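Local coordinates for protein type III pantothenate kinase (Campylobacter jejuni, PDB 2NRH) that probably phosphorylates pantothenate with ATP, the first step of coenzyme A synthesis, and works as a homodimer of the type III pantothenate kinase family, at residues F22-N25 / I26-L30; I115-Y118 / K119-Y122; Q144-M147 / D148-Y152; Q179-A182 / N183-D186; L193-F196 / R197-K201. The protein carries 2 engineered substitutions. One frame throughout, in Å; residues are numbered along the deposited sequence.

The five interactions are local, each within one helix or at a helix end, and follow one another along the chain. Two mixed sheets share the strand order 3-2-1-4-5, consistent with the ASKHA (actin-like ATPase) fold of this family. Interaction 1 starts a helix after edge strand 21-25 of the first sheet. Interactions 2 and 3 lie on helices 115-125 and 146-165, packed together through Tyr122 and Leu150; their centres are about 14 Å apart, and both reach the second subunit. Interaction 4, beside the second sheet, touches interaction 2 where Phe180 meets Ile115. Interaction 5, on helix 194-204, has its centre about 37 Å from that of interaction 3, well away from the dimer-facing contacts.

Interaction 1 (F22-N25 / I26-L30); sequences FTLN and IDQFL. Engineered in segment 22-25: Asn25 (natural residue Ser).
The side-chain oxygen OD1 of Asn25 accepts the backbone N-H of Gln28 at 2.7 Å, with an N-H...O angle of 173°. This is the N-cap bond of helix 26-30, and the donor sits almost on the line of the C=O bond. Gln28 answers in kind. Its OE1 takes the backbone N of Asn25 at 3.0 Å, from a donor tilted from the amide plane. The two reciprocal bonds make a capping box. Asn25 is an engineered residue; the natural sequence has Ser.

The CG of Asn25 lies between its backbone N and carbonyl carbon (chi1 66°), which turns the amide over the first helical turn. The Gln28 side chain is extended beyond CG and returns to the strand end. There the two amides stack, their planes 15° apart, with Asn25 ND2 3.5 Å from Gln28 CD. The box closes the right-angled corner between edge strand 21-25 and the helix. A first helical bond runs from Phe29 N to Asn25 O, at 2.9 Å.

Phe29 sends its ring inward to Cys6 and Ile8 of the sheet and to Ala13, a predicted ATP-binding residue. Leu24 lies against Phe15 and Phe32. On the strand side of the box, Leu24 CB touches Gln28 CB at 3.8 Å.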
loop_
_atom_site.group_PDB
_atom_site.type_symbol
_atom_site.label_atom_id
_atom_site.label_comp_id
_atom_site.label_asym_id
_atom_site.label_seq_id
_atom_site.Cartn_x
_atom_site.Cartn_y
_atom_site.Cartn_z
ATOM N N PHE B 22 26.420 -12.005 0.943
ATOM C CA PHE B 22 26.082 -11.805 2.343
ATOM C C PHE B 22 25.508 -10.433 2.666
ATOM O O PHE B 22 25.724 -9.460 1.927
ATOM C CB PHE B 22 27.237 -12.192 3.286
ATOM C CG PHE B 22 28.456 -11.291 3.202
ATOM C CD1 PHE B 22 28.677 -10.300 4.169
ATOM C CD2 PHE B 22 29.397 -11.462 2.194
ATOM C CE1 PHE B 22 29.800 -9.477 4.114
ATOM C CE2 PHE B 22 30.568 -10.640 2.152
ATOM C CZ PHE B 22 30.752 -9.659 3.107
ATOM N N THR B 23 24.793 -10.374 3.779
ATOM C CA THR B 23 24.170 -9.153 4.205
ATOM C C THR B 23 24.637 -8.737 5.579
ATOM O O THR B 23 24.623 -9.555 6.513
ATOM C CB THR B 23 22.632 -9.248 4.170
ATOM O OG1 THR B 23 22.231 -9.435 2.815
ATOM C CG2 THR B 23 22.007 -7.959 4.651
ATOM N N LEU B 24 25.093 -7.479 5.686
ATOM C CA LEU B 24 25.321 -6.859 7.006
ATOM C C LEU B 24 24.286 -5.751 7.321
ATOM O O LEU B 24 23.774 -5.100 6.413
ATOM C CB LEU B 24 26.742 -6.286 7.117
ATOM C CG LEU B 24 27.887 -7.130 6.588
ATOM C CD1 LEU B 24 29.185 -6.270 6.541
ATOM C CD2 LEU B 24 28.070 -8.366 7.435
ATOM N N ASN B 25 24.025 -5.504 8.598
ATOM C CA ASN B 25 23.224 -4.344 8.940
ATOM C C ASN B 25 24.148 -3.148 8.984
ATOM O O ASN B 25 25.317 -3.297 8.690
ATOM C CB ASN B 25 22.423 -4.533 10.230
ATOM C CG ASN B 25 23.288 -4.650 11.461
ATOM O OD1 ASN B 25 24.373 -4.050 11.568
ATOM N ND2 ASN B 25 22.808 -5.426 12.416
ATOM N N ILE B 26 23.638 -1.979 9.346
ATOM C CA ILE B 26 24.424 -0.760 9.197
ATOM C C ILE B 26 25.527 -0.596 10.256
ATOM O O ILE B 26 26.621 -0.197 9.903
ATOM C CB ILE B 26 23.554 0.569 8.989
ATOM C CG1 ILE B 26 22.666 0.497 7.702
ATOM C CG2 ILE B 26 24.459 1.823 8.887
ATOM C CD1 ILE B 26 23.355 -0.161 6.512
ATOM N N ASP B 27 25.227 -0.918 11.518
ATOM C CA ASP B 27 26.220 -1.068 12.574
ATOM C C ASP B 27 27.346 -2.024 12.167
ATOM O O ASP B 27 28.540 -1.673 12.235
ATOM C CB ASP B 27 25.551 -1.576 13.855
ATOM C CG ASP B 27 24.603 -0.532 14.498
ATOM O OD1 ASP B 27 24.724 0.678 14.161
ATOM O OD2 ASP B 27 23.732 -0.927 15.350
ATOM N N GLN B 28 26.981 -3.216 11.703
ATOM C CA GLN B 28 27.964 -4.175 11.180
ATOM C C GLN B 28 28.771 -3.559 10.041
ATOM O O GLN B 28 30.009 -3.759 9.936
ATOM C CB GLN B 28 27.304 -5.505 10.769
ATOM C CG GLN B 28 26.817 -6.357 12.017
ATOM C CD GLN B 28 25.697 -7.314 11.714
ATOM O OE1 GLN B 28 25.198 -7.397 10.579
ATOM N NE2 GLN B 28 25.267 -8.050 12.735
ATOM N N PHE B 29 28.086 -2.794 9.181
ATOM C CA PHE B 29 28.746 -2.293 8.014
ATOM C C PHE B 29 29.825 -1.251 8.447
ATOM O O PHE B 29 30.943 -1.172 7.894
ATOM C CB PHE B 29 27.734 -1.649 7.042
ATOM C CG PHE B 29 28.407 -0.839 5.932
ATOM C CD1 PHE B 29 28.976 -1.479 4.848
ATOM C CD2 PHE B 29 28.500 0.531 6.020
ATOM C CE1 PHE B 29 29.591 -0.780 3.852
ATOM C CE2 PHE B 29 29.143 1.278 4.998
ATOM C CZ PHE B 29 29.688 0.631 3.937
ATOM N N LEU B 30 29.470 -0.459 9.433
ATOM C CA LEU B 30 30.362 0.596 9.852
ATOM C C LEU B 30 31.691 0.059 10.473
ATOM O O LEU B 30 32.706 0.764 10.471
ATOM C CB LEU B 30 29.609 1.563 10.788
ATOM C CG LEU B 30 28.482 2.356 10.100
ATOM C CD1 LEU B 30 27.539 3.023 11.099
ATOM C CD2 LEU B 30 29.050 3.388 9.150
#

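Interaction 2 (I115-Y118 / K119-Y122)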
loop_
_atom_site.group_PDB
_atom_site.type_symbol
_atom_site.label_atom_id
_atom_site.label_comp_id
_atom_site.label_asym_id
_atom_site.label_seq_id
_atom_site.Cartn_x
_atom_site.Cartn_y
_atom_site.Cartn_z
ATOM N N ILE B 115 5.982 -5.095 1.857
ATOM C CA ILE B 115 4.972 -5.964 2.482
ATOM C C ILE B 115 4.952 -5.892 4.010
ATOM O O ILE B 115 3.850 -5.789 4.614
ATOM C CB ILE B 115 5.130 -7.446 1.984
ATOM C CG1 ILE B 115 4.858 -7.517 0.480
ATOM C CG2 ILE B 115 4.194 -8.413 2.724
ATOM C CD1 ILE B 115 5.031 -8.913 -0.061
ATOM N N ALA B 116 6.132 -5.937 4.644
ATOM C CA ALA B 116 6.246 -5.738 6.098
ATOM C C ALA B 116 5.608 -4.429 6.494
ATOM O O ALA B 116 4.899 -4.361 7.487
ATOM C CB ALA B 116 7.748 -5.779 6.591
ATOM N N ASN B 117 5.818 -3.386 5.695
ATOM C CA ASN B 117 5.257 -2.063 6.023
ATOM C C ASN B 117 3.748 -1.991 5.945
ATOM O O ASN B 117 3.169 -1.354 6.775
ATOM C CB ASN B 117 5.909 -0.951 5.221
ATOM C CG ASN B 117 7.191 -0.473 5.880
ATOM O OD1 ASN B 117 7.479 -0.788 7.063
ATOM N ND2 ASN B 117 7.970 0.286 5.132
ATOM N N TYR B 118 3.141 -2.668 4.960
ATOM C CA TYR B 118 1.674 -2.855 4.904
ATOM C C TYR B 118 1.163 -3.472 6.216
ATOM O O TYR B 118 0.192 -2.987 6.763
ATOM C CB TYR B 118 1.270 -3.786 3.753
ATOM C CG TYR B 118 1.128 -3.143 2.397
ATOM C CD1 TYR B 118 0.019 -2.325 2.087
ATOM C CD2 TYR B 118 2.055 -3.415 1.371
ATOM C CE1 TYR B 118 -0.119 -1.750 0.791
ATOM C CE2 TYR B 118 1.902 -2.843 0.057
ATOM C CZ TYR B 118 0.807 -2.022 -0.211
ATOM O OH TYR B 118 0.631 -1.469 -1.512
ATOM N N LYS B 119 1.819 -4.534 6.673
ATOM C CA LYS B 119 1.548 -5.206 7.972
ATOM C C LYS B 119 1.627 -4.238 9.135
ATOM O O LYS B 119 0.708 -4.211 9.919
ATOM C CB LYS B 119 2.576 -6.320 8.199
ATOM C CG LYS B 119 2.086 -7.652 8.742
ATOM C CD LYS B 119 3.208 -8.696 8.519
ATOM C CE LYS B 119 4.059 -9.053 9.815
ATOM N NZ LYS B 119 3.734 -10.404 10.501
ATOM N N LYS B 120 2.684 -3.400 9.215
ATOM C CA LYS B 120 2.776 -2.314 10.252
ATOM C C LYS B 120 1.648 -1.298 10.218
ATOM O O LYS B 120 1.172 -0.880 11.282
ATOM C CB LYS B 120 4.075 -1.468 10.154
ATOM C CG LYS B 120 5.283 -1.988 10.915
ATOM C CD LYS B 120 6.515 -1.026 10.848
ATOM C CE LYS B 120 6.221 0.392 11.523
ATOM N NZ LYS B 120 7.489 1.240 11.835
ATOM N N ILE B 121 1.274 -0.806 9.022
ATOM C CA ILE B 121 0.243 0.233 8.998
ATOM C C ILE B 121 -1.139 -0.301 9.365
ATOM O O ILE B 121 -1.882 0.403 10.012
ATOM C CB ILE B 121 0.258 1.166 7.735
ATOM C CG1 ILE B 121 -0.520 2.488 8.000
ATOM C CG2 ILE B 121 -0.276 0.441 6.496
ATOM C CD1 ILE B 121 0.269 3.719 8.754
ATOM N N TYR B 122 -1.470 -1.532 8.993
ATOM C CA TYR B 122 -2.740 -2.160 9.414
ATOM C C TYR B 122 -2.856 -2.161 10.950
ATOM O O TYR B 122 -3.840 -1.634 11.531
ATOM C CB TYR B 122 -2.866 -3.573 8.857
ATOM C CG TYR B 122 -3.288 -3.622 7.406
ATOM C CD1 TYR B 122 -4.335 -2.795 6.910
ATOM C CD2 TYR B 122 -2.685 -4.507 6.520
ATOM C CE1 TYR B 122 -4.761 -2.869 5.561
ATOM C CE2 TYR B 122 -3.092 -4.577 5.198
ATOM C CZ TYR B 122 -4.120 -3.742 4.710
ATOM O OH TYR B 122 -4.510 -3.884 3.361
#
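The ring of Tyr122 lies next to the carbonyl of Tyr118, one helical turn earlier. Tyr118 O approaches the ring obliquely and comes within 3.3 Å of Tyr122 CD2. Tyr122 CG is anti to its own carbonyl carbon (chi1 -79°), which swings the ring back along the helix. The same Tyr118 O accepts the backbone N of Tyr122 at 3.1 Å. Both rings leave helix 115-125 on its buried side and touch Val154 of helix 146-165; Tyr118 also packs on Pro113.

On another side, Asn117 and Lys120 run side by side in the same direction. Asn117 OD1 lies 3.9 Å from Lys120 CD, a loose contact through the lysine's methylene chain, not its ammonium. The Asn117 side chain is about 5 Å from that of Ser94, a predicted ATP-binding residue. Asn117 O receives Ile121 N at 3.0 Å, and Ile121 CG2 rests 3.5 Å from Tyr118 O. Ile115 O and Ala116 O likewise accept Lys119 N and Lys120 N.

Tyr118 and Ile121 each meet their own counterparts in the second subunit. The interface side is mostly apolar, with one weak bond from Tyr122 OH to Ile111 O and with Asn117 packed on Ile125 of that subunit.

Interaction 3 (Q144-M147 / D148-Y152); sequences QKTM and DALSY
Met147 O takes two bonds from Ser151. The hydroxyl OG donates to it at 2.6 Å and the backbone N at 3.1 Å, from opposite faces of the carbonyl plane. Ser151 OG is anti to its own carbonyl carbon (chi1 -43°), which folds it back onto the preceding turn. The hydroxyl also bonds to Asn134 N, so it ties the helix to a loop. Lys145 O accepts Ala149 N at 2.8 Å and, weakly, Asp148 N. A water links Gln144 N to Asp148 OD1: it accepts from Gln144 N at 2.8 Å and donates to Asp148 OD1 at 2.6 Å.

The backbone bonds start helix 146-165, with Lys145 as its N-cap residue. Asp148 stands in the first turn, where a carboxylate probably gains from the helix dipole. Its OD2 is bonded to Asn134 ND2. Lys145 NZ stays 5.3 Å from Asp148 OD1; the aliphatic part of the lysine meets this carboxylate instead, with Lys145 CG 3.7 Å from Asp148 OD1.

Thr146 CG2 meets Leu150 CD1 at 4.1 Å, while Leu150 CG lies close to Thr146 O. Thr146 OG1 is hydrogen-bonded to Tyr70 OH of the second subunit, a predicted substrate-binding residue, and Ala149 packs on the same tyrosine.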
loop_
_atom_site.group_PDB
_atom_site.type_symbol
_atom_site.label_atom_id
_atom_site.label_comp_id
_atom_site.label_asym_id
_atom_site.label_seq_id
_atom_site.Cartn_x
_atom_site.Cartn_y
_atom_site.Cartn_z
ATOM N N GLN B 144 -13.204 -14.091 2.937
ATOM C CA GLN B 144 -14.300 -14.356 3.883
ATOM C C GLN B 144 -13.917 -14.222 5.363
ATOM O O GLN B 144 -14.723 -14.488 6.252
ATOM C CB GLN B 144 -14.886 -15.738 3.636
ATOM C CG GLN B 144 -14.747 -16.266 2.203
ATOM C CD GLN B 144 -15.851 -15.817 1.279
ATOM O OE1 GLN B 144 -16.649 -14.918 1.615
ATOM N NE2 GLN B 144 -15.905 -16.438 0.085
ATOM N N LYS B 145 -12.671 -13.846 5.617
ATOM C CA LYS B 145 -12.206 -13.542 6.958
ATOM C C LYS B 145 -11.160 -12.398 6.882
ATOM O O LYS B 145 -10.516 -12.216 5.842
ATOM C CB LYS B 145 -11.627 -14.813 7.622
ATOM C CG LYS B 145 -10.527 -15.531 6.849
ATOM C CD LYS B 145 -10.275 -16.912 7.442
ATOM C CE LYS B 145 -8.753 -17.244 7.576
ATOM N NZ LYS B 145 -8.462 -18.368 8.581
ATOM N N THR B 146 -11.010 -11.651 7.980
ATOM C CA THR B 146 -10.133 -10.489 8.034
ATOM C C THR B 146 -8.646 -10.696 7.664
ATOM O O THR B 146 -8.065 -9.832 6.994
ATOM C CB THR B 146 -10.297 -9.680 9.346
ATOM O OG1 THR B 146 -11.603 -9.096 9.362
ATOM C CG2 THR B 146 -9.303 -8.552 9.409
ATOM N N MET B 147 -8.052 -11.815 8.088
ATOM C CA MET B 147 -6.708 -12.192 7.636
ATOM C C MET B 147 -6.633 -12.152 6.106
ATOM O O MET B 147 -5.680 -11.629 5.532
ATOM C CB MET B 147 -6.317 -13.598 8.154
ATOM C CG MET B 147 -5.113 -14.280 7.425
ATOM S SD MET B 147 -4.322 -15.738 8.248
ATOM C CE MET B 147 -3.813 -14.934 9.743
ATOM N N ASP B 148 -7.635 -12.733 5.462
ATOM C CA ASP B 148 -7.642 -12.859 4.026
ATOM C C ASP B 148 -8.009 -11.532 3.395
ATOM O O ASP B 148 -7.545 -11.234 2.281
ATOM C CB ASP B 148 -8.598 -13.982 3.544
ATOM C CG ASP B 148 -8.027 -15.395 3.729
ATOM O OD1 ASP B 148 -8.844 -16.350 3.667
ATOM O OD2 ASP B 148 -6.789 -15.584 3.933
ATOM N N ALA B 149 -8.838 -10.743 4.078
ATOM C CA ALA B 149 -9.231 -9.438 3.557
ATOM C C ALA B 149 -8.011 -8.466 3.400
ATOM O O ALA B 149 -7.921 -7.711 2.404
ATOM C CB ALA B 149 -10.307 -8.832 4.388
ATOM N N LEU B 150 -7.098 -8.540 4.374
ATOM C CA LEU B 150 -5.791 -7.895 4.342
ATOM C C LEU B 150 -4.835 -8.462 3.297
ATOM O O LEU B 150 -4.191 -7.707 2.517
ATOM C CB LEU B 150 -5.147 -7.971 5.733
ATOM C CG LEU B 150 -5.981 -7.331 6.878
ATOM C CD1 LEU B 150 -5.423 -7.693 8.260
ATOM C CD2 LEU B 150 -6.241 -5.801 6.783
ATOM N N SER B 151 -4.708 -9.790 3.278
ATOM C CA SER B 151 -3.746 -10.407 2.375
ATOM C C SER B 151 -4.125 -10.154 0.954
ATOM O O SER B 151 -3.256 -9.965 0.116
ATOM C CB SER B 151 -3.605 -11.888 2.631
ATOM O OG SER B 151 -3.550 -12.056 4.018
ATOM N N TYR B 152 -5.436 -10.112 0.691
ATOM C CA TYR B 152 -5.945 -9.900 -0.647
ATOM C C TYR B 152 -5.717 -8.446 -1.058
ATOM O O TYR B 152 -5.265 -8.158 -2.173
ATOM C CB TYR B 152 -7.415 -10.243 -0.692
ATOM C CG TYR B 152 -8.096 -10.026 -2.051
ATOM C CD1 TYR B 152 -8.416 -11.114 -2.893
ATOM C CD2 TYR B 152 -8.450 -8.736 -2.474
ATOM C CE1 TYR B 152 -9.080 -10.900 -4.134
ATOM C CE2 TYR B 152 -9.109 -8.510 -3.684
ATOM C CZ TYR B 152 -9.416 -9.599 -4.509
ATOM O OH TYR B 152 -10.068 -9.331 -5.700
HETATM O O HOH W 1 -11.204 -16.015 2.608
#

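Interaction 4 (Q179-A182 / N183-D186); sequences QFLA and NYFD
Tyr184 turns the edge of its ring toward the face of Phe180 in a T-shaped (edge-to-face) pair. The centroids are 5.6 Å apart and the planes stand at 66°. The closest atoms are Tyr184 OH and Phe180 CZ, at 3.6 Å. Phe180 CG is anti to its backbone N (chi1 169°), while Tyr184 CG lies beside its own N, and these two different settings bring the rings together. Leu181 CD2 adds a looser apolar contact with Tyr184 CE2.

Two amides meet on another side. Gln179 bends at chi2 and brings NE2 to Asn183 OD1 at 2.6 Å, but the bond is weak because its N-H points well off the line. The amide planes are 23° apart. The backbone is also joined here: Asn183 N donates to Gln179 O at 3.0 Å.

The helix then gives way to a type I beta turn from Ala182 to Phe185, closed by Phe185 N to Ala182 O at 2.7 Å. Tyr184 N donates a hydrogen bond to Leu181 O. Phe185 presents its ring edge to the same carbonyl, with Phe185 CD2 3.5 Å from Leu181 O.

The turn opens the loop that leads from helix 178-182 to strand 188-190. Phe185 stacks on Tyr159 of helix 146-165 and touches Phe173 of strand 171-174, while Phe180 meets Phe155 edge-to-face.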
loop_
_atom_site.group_PDB
_atom_site.type_symbol
_atom_site.label_atom_id
_atom_site.label_comp_id
_atom_site.label_asym_id
_atom_site.label_seq_id
_atom_site.Cartn_x
_atom_site.Cartn_y
_atom_site.Cartn_z
ATOM N N GLN B 179 10.650 -13.321 -5.321
ATOM C CA GLN B 179 10.273 -14.695 -5.765
ATOM C C GLN B 179 8.770 -14.963 -5.544
ATOM O O GLN B 179 8.043 -15.410 -6.461
ATOM C CB GLN B 179 11.153 -15.801 -5.123
ATOM C CG GLN B 179 10.818 -17.250 -5.654
ATOM C CD GLN B 179 10.968 -17.396 -7.176
ATOM O OE1 GLN B 179 12.064 -17.537 -7.674
ATOM N NE2 GLN B 179 9.855 -17.345 -7.910
ATOM N N PHE B 180 8.318 -14.611 -4.340
ATOM C CA PHE B 180 6.924 -14.634 -3.997
ATOM C C PHE B 180 6.027 -13.882 -5.003
ATOM O O PHE B 180 5.011 -14.417 -5.503
ATOM C CB PHE B 180 6.764 -14.098 -2.602
ATOM C CG PHE B 180 5.362 -13.847 -2.245
ATOM C CD1 PHE B 180 4.481 -14.911 -2.061
ATOM C CD2 PHE B 180 4.898 -12.559 -2.096
ATOM C CE1 PHE B 180 3.180 -14.663 -1.735
ATOM C CE2 PHE B 180 3.611 -12.346 -1.805
ATOM C CZ PHE B 180 2.758 -13.388 -1.612
ATOM N N LEU B 181 6.413 -12.656 -5.344
ATOM C CA LEU B 181 5.629 -11.878 -6.322
ATOM C C LEU B 181 5.743 -12.445 -7.746
ATOM O O LEU B 181 4.756 -12.499 -8.464
ATOM C CB LEU B 181 6.030 -10.418 -6.300
ATOM C CG LEU B 181 5.693 -9.678 -4.992
ATOM C CD1 LEU B 181 6.215 -8.277 -5.166
ATOM C CD2 LEU B 181 4.161 -9.689 -4.674
ATOM N N ALA B 182 6.941 -12.903 -8.120
ATOM C CA ALA B 182 7.173 -13.497 -9.433
ATOM C C ALA B 182 6.191 -14.683 -9.718
ATOM O O ALA B 182 5.550 -14.738 -10.784
ATOM C CB ALA B 182 8.595 -13.934 -9.527
ATOM N N ASN B 183 6.037 -15.577 -8.732
ATOM C CA ASN B 183 5.165 -16.745 -8.814
ATOM C C ASN B 183 3.750 -16.443 -9.241
ATOM O O ASN B 183 3.097 -17.320 -9.756
ATOM C CB ASN B 183 5.215 -17.591 -7.546
ATOM C CG ASN B 183 6.595 -18.126 -7.280
ATOM O OD1 ASN B 183 7.426 -18.107 -8.170
ATOM N ND2 ASN B 183 6.879 -18.553 -6.045
ATOM N N TYR B 184 3.269 -15.220 -9.122
ATOM C CA TYR B 184 1.928 -14.936 -9.663
ATOM C C TYR B 184 1.912 -14.716 -11.189
ATOM O O TYR B 184 0.863 -14.382 -11.762
ATOM C CB TYR B 184 1.364 -13.665 -9.073
ATOM C CG TYR B 184 0.940 -13.693 -7.629
ATOM C CD1 TYR B 184 -0.037 -14.578 -7.160
ATOM C CD2 TYR B 184 1.472 -12.767 -6.740
ATOM C CE1 TYR B 184 -0.441 -14.560 -5.818
ATOM C CE2 TYR B 184 1.071 -12.729 -5.407
ATOM C CZ TYR B 184 0.114 -13.621 -4.952
ATOM O OH TYR B 184 -0.220 -13.553 -3.628
ATOM N N PHE B 185 3.067 -14.830 -11.841
ATOM C CA PHE B 185 3.162 -14.425 -13.245
ATOM C C PHE B 185 3.850 -15.484 -14.064
ATOM O O PHE B 185 4.810 -16.117 -13.614
ATOM C CB PHE B 185 3.943 -13.091 -13.396
ATOM C CG PHE B 185 3.228 -11.864 -12.817
ATOM C CD1 PHE B 185 2.260 -11.200 -13.544
ATOM C CD2 PHE B 185 3.564 -11.375 -11.574
ATOM C CE1 PHE B 185 1.598 -10.101 -13.010
ATOM C CE2 PHE B 185 2.918 -10.272 -11.035
ATOM C CZ PHE B 185 1.933 -9.635 -11.746
ATOM N N ASP B 186 3.379 -15.687 -15.287
ATOM C CA ASP B 186 4.218 -16.439 -16.223
ATOM C C ASP B 186 4.973 -15.470 -17.107
ATOM O O ASP B 186 4.566 -14.313 -17.254
ATOM C CB ASP B 186 3.441 -17.484 -17.007
ATOM C CG ASP B 186 2.444 -16.886 -17.925
ATOM O OD1 ASP B 186 2.835 -16.679 -19.107
ATOM O OD2 ASP B 186 1.287 -16.638 -17.491
#

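Interaction 5 (L193-F196 / R197-K201); sequences LLIF and RGMKK
Phe196 and Met199 both set CG anti to the carbonyl carbon, with chi1 at -77° and -56°, and their side chains run alongside each other. Met199 SD lies 3.8 Å from Phe196 CD1 and 4.8 Å from the centroid of the Phe196 ring. The approach is oblique, and the pair is a Met-aromatic contact. A bend at chi3 of Met199 turns only the methyl CE. Ile195 CG2 lies more loosely, 4.3 Å from Met199 SD, so the thioether has an aliphatic as well as an aromatic neighbour.

The backbone is regular alpha helix from its first turn. Leu193 is the N-cap residue, and its O accepts Arg197 N at 3.0 Å. The same i to i+4 pattern continues with Gly198 N to Leu194 O, Met199 N to Ile195 O at 2.9 Å, and Lys200 N to Phe196 O at 2.8 Å. Arg197 runs its CG past Leu193 O, at 3.3 Å, and its NE makes a long, weak ion pair with Asp191.

Helix 194-204 packs against the sheet of strands 4-8 and 12-16. Phe196 touches Leu5, Asp7, Asn14 and Leu16. Ile195 lies against Ala79 and Ala80 of helix 75-81 and against Asp7, a predicted ATP-binding residue; its side chain is also about 4 Å from that of Asp91, the predicted potassium ligand on strand 87-92.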
loop_
_atom_site.group_PDB
_atom_site.type_symbol
_atom_site.label_atom_id
_atom_site.label_comp_id
_atom_site.label_asym_id
_atom_site.label_seq_id
_atom_site.Cartn_x
_atom_site.Cartn_y
_atom_site.Cartn_z
ATOM N N LEU B 193 20.076 -11.445 -7.808
ATOM C CA LEU B 193 21.257 -10.652 -8.035
ATOM C C LEU B 193 21.129 -9.608 -9.133
ATOM O O LEU B 193 22.131 -9.215 -9.695
ATOM C CB LEU B 193 22.455 -11.550 -8.356
ATOM C CG LEU B 193 22.811 -12.774 -7.500
ATOM C CD1 LEU B 193 23.756 -13.680 -8.287
ATOM C CD2 LEU B 193 23.450 -12.424 -6.180
ATOM N N LEU B 194 19.930 -9.119 -9.423
ATOM C CA LEU B 194 19.790 -8.135 -10.496
ATOM C C LEU B 194 20.743 -6.929 -10.428
ATOM O O LEU B 194 21.309 -6.490 -11.450
ATOM C CB LEU B 194 18.361 -7.602 -10.587
ATOM C CG LEU B 194 17.529 -8.128 -11.719
ATOM C CD1 LEU B 194 16.455 -7.123 -12.002
ATOM C CD2 LEU B 194 18.408 -8.418 -13.027
ATOM N N ILE B 195 20.878 -6.392 -9.225
ATOM C CA ILE B 195 21.589 -5.164 -8.976
ATOM C C ILE B 195 23.069 -5.440 -9.180
ATOM O O ILE B 195 23.743 -4.679 -9.849
ATOM C CB ILE B 195 21.258 -4.614 -7.535
ATOM C CG1 ILE B 195 19.893 -3.947 -7.544
ATOM C CG2 ILE B 195 22.229 -3.580 -7.105
ATOM C CD1 ILE B 195 19.510 -3.297 -6.229
ATOM N N PHE B 196 23.565 -6.524 -8.583
ATOM C CA PHE B 196 24.977 -6.899 -8.702
ATOM C C PHE B 196 25.363 -7.216 -10.141
ATOM O O PHE B 196 26.543 -7.121 -10.487
ATOM C CB PHE B 196 25.301 -8.112 -7.826
ATOM C CG PHE B 196 25.435 -7.807 -6.388
ATOM C CD1 PHE B 196 26.340 -6.846 -5.941
ATOM C CD2 PHE B 196 24.662 -8.496 -5.454
ATOM C CE1 PHE B 196 26.462 -6.552 -4.584
ATOM C CE2 PHE B 196 24.773 -8.220 -4.084
ATOM C CZ PHE B 196 25.684 -7.238 -3.649
ATOM N N ARG B 197 24.396 -7.640 -10.955
ATOM C CA ARG B 197 24.597 -7.782 -12.403
ATOM C C ARG B 197 24.778 -6.417 -13.128
ATOM O O ARG B 197 25.648 -6.275 -13.987
ATOM C CB ARG B 197 23.441 -8.564 -13.051
ATOM C CG ARG B 197 23.339 -10.028 -12.639
ATOM C CD ARG B 197 22.400 -10.875 -13.589
ATOM N NE ARG B 197 22.949 -12.230 -13.794
ATOM C CZ ARG B 197 22.735 -13.004 -14.869
ATOM N NH1 ARG B 197 21.951 -12.609 -15.884
ATOM N NH2 ARG B 197 23.305 -14.203 -14.923
ATOM N N GLY B 198 23.958 -5.423 -12.791
ATOM C CA GLY B 198 24.206 -4.042 -13.218
ATOM C C GLY B 198 25.587 -3.553 -12.832
ATOM O O GLY B 198 26.336 -3.019 -13.680
ATOM N N MET B 199 25.949 -3.738 -11.559
ATOM C CA MET B 199 27.319 -3.432 -11.094
ATOM C C MET B 199 28.420 -4.228 -11.844
ATOM O O MET B 199 29.466 -3.687 -12.186
ATOM C CB MET B 199 27.436 -3.633 -9.593
ATOM C CG MET B 199 26.418 -2.826 -8.735
ATOM S SD MET B 199 26.553 -3.241 -6.968
ATOM C CE MET B 199 28.040 -2.463 -6.675
ATOM N N LYS B 200 28.179 -5.516 -12.083
ATOM C CA LYS B 200 29.099 -6.356 -12.838
ATOM C C LYS B 200 29.302 -5.747 -14.223
ATOM O O LYS B 200 30.436 -5.613 -14.684
ATOM C CB LYS B 200 28.534 -7.790 -12.983
ATOM C CG LYS B 200 29.526 -8.872 -12.578
ATOM C CD LYS B 200 28.927 -9.804 -11.526
ATOM C CE LYS B 200 30.018 -10.595 -10.750
ATOM N NZ LYS B 200 29.518 -11.935 -10.202
ATOM N N LYS B 201 28.193 -5.369 -14.866
ATOM C CA LYS B 201 28.213 -4.751 -16.191
ATOM C C LYS B 201 28.997 -3.477 -16.206
ATOM O O LYS B 201 29.722 -3.228 -17.171
ATOM C CB LYS B 201 26.808 -4.512 -16.737
ATOM C CG LYS B 201 26.768 -3.828 -18.122
ATOM C CD LYS B 201 25.356 -3.812 -18.762
ATOM C CE LYS B 201 25.143 -2.517 -19.677
ATOM N NZ LYS B 201 23.796 -2.368 -20.401
#